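Local coordinates for sefir domain protein (Bacillus cereus F65185, PDB 5Y8E) that probably acts in signalling through SEFIR-SEFIR association, as a bacterial member of the STIR clan of interaction domains, at residues G44-I55 with V80-I91. Residues are numbered along the deposited sequence; the frame is centred on the assembly and turned at random.
Sequences GHDRFEFMENSI and VGTETMIITPNI
Phe48 N, in the first turn of helix 47-57, donates to Thr82 O over 3.2 Å in a nearly straight bond (167°) from above the carbonyl plane, and a water that accepts from Glu49 N lies within hydrogen-bonding distance of the same oxygen. First-turn N-H groups lack a carbonyl of a preceding turn; here the type I turn Gly81 to Thr84 supplies one, braced by Thr84 OG1, which accepts from Gly81 N at 2.8 Å. A second water joins Arg47 NH1 to Glu83 O. The long arginine runs alongside Met85, whose flexible, polarisable thioether suits both its aliphatic chain and its flat guanidinium, CE lying 3.7 Å from Arg47 NE over one face; Trp10 adds a cation-pi contact. With CG anti to its backbone N (chi1 -178°), Phe48 carries its ring to the methyl groups Val80 CG1 and Ile91 CD1, each 3.8 Å from Phe48 CE1. Branched Ile91 is a knob among Phe48, Met51, Glu52 and Ile55. Extended Met51 lays SD against the backbone of Ile86 and Ile87, and its chi3 bend (45°) turns CE toward Ile91 CD1. One direct hydrogen bond and water bridges therefore tie loop to helix start, while shape-dependent apolar packing joins helices 47-57 and 89-93 within the SEFIR domain.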
loop_
_atom_site.group_PDB
_atom_site.type_symbol
_atom_site.label_atom_id
_atom_site.label_comp_id
_atom_site.label_asym_id
_atom_site.label_seq_id
_atom_site.Cartn_x
_atom_site.Cartn_y
_atom_site.Cartn_z
ATOM N N GLY A 44 5.980 15.378 -9.833
ATOM C CA GLY A 44 6.029 14.140 -10.600
ATOM C C GLY A 44 7.376 13.438 -10.601
ATOM O O GLY A 44 7.457 12.251 -10.272
ATOM N N HIS A 45 8.439 14.167 -10.934
ATOM C CA HIS A 45 9.764 13.552 -11.051
ATOM C C HIS A 45 10.460 13.316 -9.710
ATOM O O HIS A 45 11.624 12.913 -9.679
ATOM C CB HIS A 45 10.670 14.358 -11.989
ATOM C CG HIS A 45 10.958 15.744 -11.511
ATOM N ND1 HIS A 45 10.603 16.865 -12.231
ATOM C CD2 HIS A 45 11.571 16.196 -10.391
ATOM C CE1 HIS A 45 10.980 17.945 -11.573
ATOM N NE2 HIS A 45 11.572 17.569 -10.454
ATOM N N ASP A 46 9.748 13.570 -8.611
ATOM C CA ASP A 46 10.236 13.234 -7.273
ATOM C C ASP A 46 9.467 12.060 -6.680
ATOM O O ASP A 46 9.646 11.721 -5.510
ATOM C CB ASP A 46 10.095 14.432 -6.320
ATOM C CG ASP A 46 11.035 15.565 -6.657
ATOM O OD1 ASP A 46 12.153 15.297 -7.143
ATOM O OD2 ASP A 46 10.658 16.735 -6.427
ATOM N N ARG A 47 8.612 11.439 -7.484
ATOM C CA ARG A 47 7.732 10.385 -6.976
ATOM C C ARG A 47 8.477 9.150 -6.494
ATOM O O ARG A 47 8.097 8.553 -5.478
ATOM C CB ARG A 47 6.695 10.004 -8.024
ATOM C CG ARG A 47 5.531 10.961 -8.050
ATOM C CD ARG A 47 4.663 10.729 -9.247
ATOM N NE ARG A 47 3.412 11.460 -9.105
ATOM C CZ ARG A 47 2.601 11.757 -10.113
ATOM N NH1 ARG A 47 2.908 11.392 -11.352
ATOM N NH2 ARG A 47 1.484 12.427 -9.880
ATOM N N PHE A 48 9.507 8.764 -7.221
ATOM C CA PHE A 48 10.296 7.598 -6.811
ATOM C C PHE A 48 10.983 7.881 -5.489
ATOM O O PHE A 48 10.900 7.124 -4.588
ATOM C CB PHE A 48 11.319 7.219 -7.879
ATOM C CG PHE A 48 12.123 6.004 -7.543
ATOM C CD1 PHE A 48 11.703 4.768 -7.891
ATOM C CD2 PHE A 48 13.292 6.112 -6.898
ATOM C CE1 PHE A 48 12.399 3.671 -7.594
ATOM C CE2 PHE A 48 14.047 4.979 -6.623
ATOM C CZ PHE A 48 13.570 3.770 -6.972
ATOM N N GLU A 49 11.635 9.018 -5.408
ATOM C CA GLU A 49 12.326 9.386 -4.186
ATOM C C GLU A 49 11.329 9.459 -3.014
ATOM O O GLU A 49 11.611 9.033 -1.952
ATOM C CB GLU A 49 13.078 10.694 -4.328
ATOM C CG GLU A 49 13.790 11.104 -3.128
ATOM C CD GLU A 49 14.618 12.401 -3.310
ATOM O OE1 GLU A 49 14.811 12.796 -4.439
ATOM O OE2 GLU A 49 15.026 13.000 -2.315
ATOM N N PHE A 50 10.154 9.999 -3.276
ATOM C CA PHE A 50 9.146 10.092 -2.200
ATOM C C PHE A 50 8.709 8.699 -1.747
ATOM O O PHE A 50 8.590 8.419 -0.598
ATOM C CB PHE A 50 7.971 10.908 -2.650
ATOM C CG PHE A 50 6.936 11.087 -1.611
ATOM C CD1 PHE A 50 7.118 11.949 -0.575
ATOM C CD2 PHE A 50 5.738 10.402 -1.695
ATOM C CE1 PHE A 50 6.122 12.100 0.368
ATOM C CE2 PHE A 50 4.763 10.577 -0.764
ATOM C CZ PHE A 50 4.945 11.376 0.259
ATOM N N MET A 51 8.529 7.831 -2.725
ATOM C CA MET A 51 8.156 6.465 -2.448
ATOM C C MET A 51 9.224 5.759 -1.590
ATOM O O MET A 51 8.954 5.226 -0.566
ATOM C CB MET A 51 7.915 5.694 -3.744
ATOM C CG MET A 51 7.622 4.191 -3.599
ATOM S SD MET A 51 7.457 3.217 -5.148
ATOM C CE MET A 51 8.858 3.816 -6.146
ATOM N N GLU A 52 10.446 5.772 -2.080
ATOM C CA GLU A 52 11.537 5.132 -1.345
ATOM C C GLU A 52 11.671 5.648 0.097
ATOM O O GLU A 52 11.757 4.904 1.018
ATOM C CB GLU A 52 12.866 5.249 -2.105
ATOM C CG GLU A 52 13.810 4.194 -1.792
ATOM C CD GLU A 52 14.891 4.004 -2.880
ATOM O OE1 GLU A 52 15.289 4.982 -3.453
ATOM O OE2 GLU A 52 15.292 2.874 -3.147
ATOM N N ASN A 53 11.686 6.948 0.243
ATOM C CA ASN A 53 11.793 7.543 1.563
ATOM C C ASN A 53 10.592 7.226 2.476
ATOM O O ASN A 53 10.742 6.995 3.620
ATOM C CB ASN A 53 11.927 9.026 1.516
ATOM C CG ASN A 53 12.164 9.597 2.875
ATOM O OD1 ASN A 53 13.255 9.425 3.406
ATOM N ND2 ASN A 53 11.169 10.218 3.493
ATOM N N SER A 54 9.401 7.315 1.920
ATOM C CA SER A 54 8.208 7.105 2.728
ATOM C C SER A 54 8.089 5.664 3.218
ATOM O O SER A 54 7.619 5.415 4.325
ATOM C CB SER A 54 6.959 7.541 1.967
ATOM O OG SER A 54 7.040 8.924 1.677
ATOM N N ILE A 55 8.525 4.716 2.398
ATOM C CA ILE A 55 8.500 3.319 2.812
ATOM C C ILE A 55 9.459 3.110 3.976
ATOM O O ILE A 55 9.143 2.402 4.936
ATOM C CB ILE A 55 8.833 2.374 1.633
ATOM C CG1 ILE A 55 7.671 2.364 0.631
ATOM C CG2 ILE A 55 9.128 0.961 2.134
ATOM C CD1 ILE A 55 7.982 1.652 -0.689
ATOM N N VAL A 80 12.225 1.808 -14.827
ATOM C CA VAL A 80 12.305 2.530 -13.556
ATOM C C VAL A 80 13.039 3.869 -13.670
ATOM O O VAL A 80 14.185 3.939 -14.115
ATOM C CB VAL A 80 12.875 1.659 -12.412
ATOM C CG1 VAL A 80 12.943 2.458 -11.125
ATOM C CG2 VAL A 80 12.001 0.427 -12.209
ATOM N N GLY A 81 12.353 4.936 -13.274
ATOM C CA GLY A 81 12.906 6.273 -13.359
ATOM C C GLY A 81 12.494 7.147 -12.191
ATOM O O GLY A 81 11.874 6.677 -11.233
ATOM N N THR A 82 12.831 8.430 -12.273
ATOM C CA THR A 82 12.564 9.346 -11.169
ATOM C C THR A 82 11.068 9.585 -10.968
ATOM O O THR A 82 10.643 10.033 -9.901
ATOM C CB THR A 82 13.270 10.692 -11.379
ATOM O OG1 THR A 82 12.757 11.326 -12.557
ATOM C CG2 THR A 82 14.770 10.483 -11.526
ATOM N N GLU A 83 10.278 9.297 -11.988
ATOM C CA GLU A 83 8.833 9.529 -11.961
ATOM C C GLU A 83 8.026 8.321 -11.491
ATOM O O GLU A 83 6.851 8.401 -11.278
ATOM C CB GLU A 83 8.318 10.006 -13.339
ATOM C CG GLU A 83 8.877 11.357 -13.716
ATOM C CD GLU A 83 8.622 11.733 -15.184
ATOM O OE1 GLU A 83 9.076 10.990 -16.059
ATOM O OE2 GLU A 83 7.937 12.715 -15.426
ATOM N N THR A 84 8.710 7.201 -11.356
ATOM C CA THR A 84 8.100 5.941 -11.004
ATOM C C THR A 84 7.431 6.020 -9.580
ATOM O O THR A 84 8.048 6.443 -8.646
ATOM C CB THR A 84 9.175 4.860 -11.089
ATOM O OG1 THR A 84 9.665 4.769 -12.431
ATOM C CG2 THR A 84 8.673 3.528 -10.643
ATOM N N MET A 85 6.174 5.608 -9.462
ATOM C CA MET A 85 5.485 5.660 -8.190
ATOM C C MET A 85 4.974 4.269 -7.717
ATOM O O MET A 85 4.265 4.176 -6.768
ATOM C CB MET A 85 4.345 6.678 -8.207
ATOM C CG MET A 85 3.123 6.241 -8.932
ATOM S SD MET A 85 2.010 7.700 -9.398
ATOM C CE MET A 85 1.794 8.402 -7.854
ATOM N N ILE A 86 5.385 3.219 -8.405
ATOM C CA ILE A 86 4.948 1.882 -8.168
ATOM C C ILE A 86 6.130 1.059 -7.574
ATOM O O ILE A 86 7.192 1.096 -8.070
ATOM C CB ILE A 86 4.436 1.266 -9.517
ATOM C CG1 ILE A 86 3.165 2.044 -9.924
ATOM C CG2 ILE A 86 4.191 -0.130 -9.413
ATOM C CD1 ILE A 86 2.601 1.684 -11.151
ATOM N N ILE A 87 5.859 0.349 -6.509
ATOM C CA ILE A 87 6.864 -0.426 -5.846
ATOM C C ILE A 87 7.579 -1.370 -6.828
ATOM O O ILE A 87 6.969 -2.071 -7.560
ATOM C CB ILE A 87 6.265 -1.186 -4.671
ATOM C CG1 ILE A 87 5.907 -0.235 -3.552
ATOM C CG2 ILE A 87 7.190 -2.175 -4.121
ATOM C CD1 ILE A 87 5.097 -0.851 -2.507
ATOM N N THR A 88 8.904 -1.377 -6.731
ATOM C CA THR A 88 9.747 -2.259 -7.546
ATOM C C THR A 88 10.250 -3.500 -6.786
ATOM O O THR A 88 10.328 -3.476 -5.614
ATOM C CB THR A 88 11.054 -1.496 -7.979
ATOM O OG1 THR A 88 11.737 -1.118 -6.823
ATOM C CG2 THR A 88 10.723 -0.266 -8.764
ATOM N N PRO A 89 10.686 -4.539 -7.511
ATOM C CA PRO A 89 11.238 -5.710 -6.823
ATOM C C PRO A 89 12.365 -5.315 -5.876
ATOM O O PRO A 89 12.426 -5.826 -4.760
ATOM C CB PRO A 89 11.793 -6.555 -7.969
ATOM C CG PRO A 89 10.886 -6.231 -9.120
ATOM C CD PRO A 89 10.580 -4.761 -8.966
ATOM N N ASN A 90 13.226 -4.401 -6.304
ATOM C CA ASN A 90 14.347 -3.990 -5.463
ATOM C C ASN A 90 13.909 -3.328 -4.158
ATOM O O ASN A 90 14.474 -3.597 -3.095
ATOM C CB ASN A 90 15.284 -3.060 -6.226
ATOM C CG ASN A 90 16.571 -2.815 -5.485
ATOM O OD1 ASN A 90 16.839 -1.708 -5.028
ATOM N ND2 ASN A 90 17.360 -3.865 -5.329
ATOM N N ILE A 91 12.912 -2.450 -4.241
ATOM C CA ILE A 91 12.401 -1.791 -3.048
ATOM C C ILE A 91 11.721 -2.815 -2.141
ATOM O O ILE A 91 11.961 -2.839 -0.933
ATOM C CB ILE A 91 11.433 -0.641 -3.398
ATOM C CG1 ILE A 91 12.201 0.521 -4.031
ATOM C CG2 ILE A 91 10.687 -0.161 -2.153
ATOM C CD1 ILE A 91 11.302 1.567 -4.654
HETATM O O HOH W 1 4.690 9.260 -12.475
HETATM O O HOH W 2 12.548 10.630 -7.786
HETATM O O HOH W 3 15.769 0.668 -5.535
#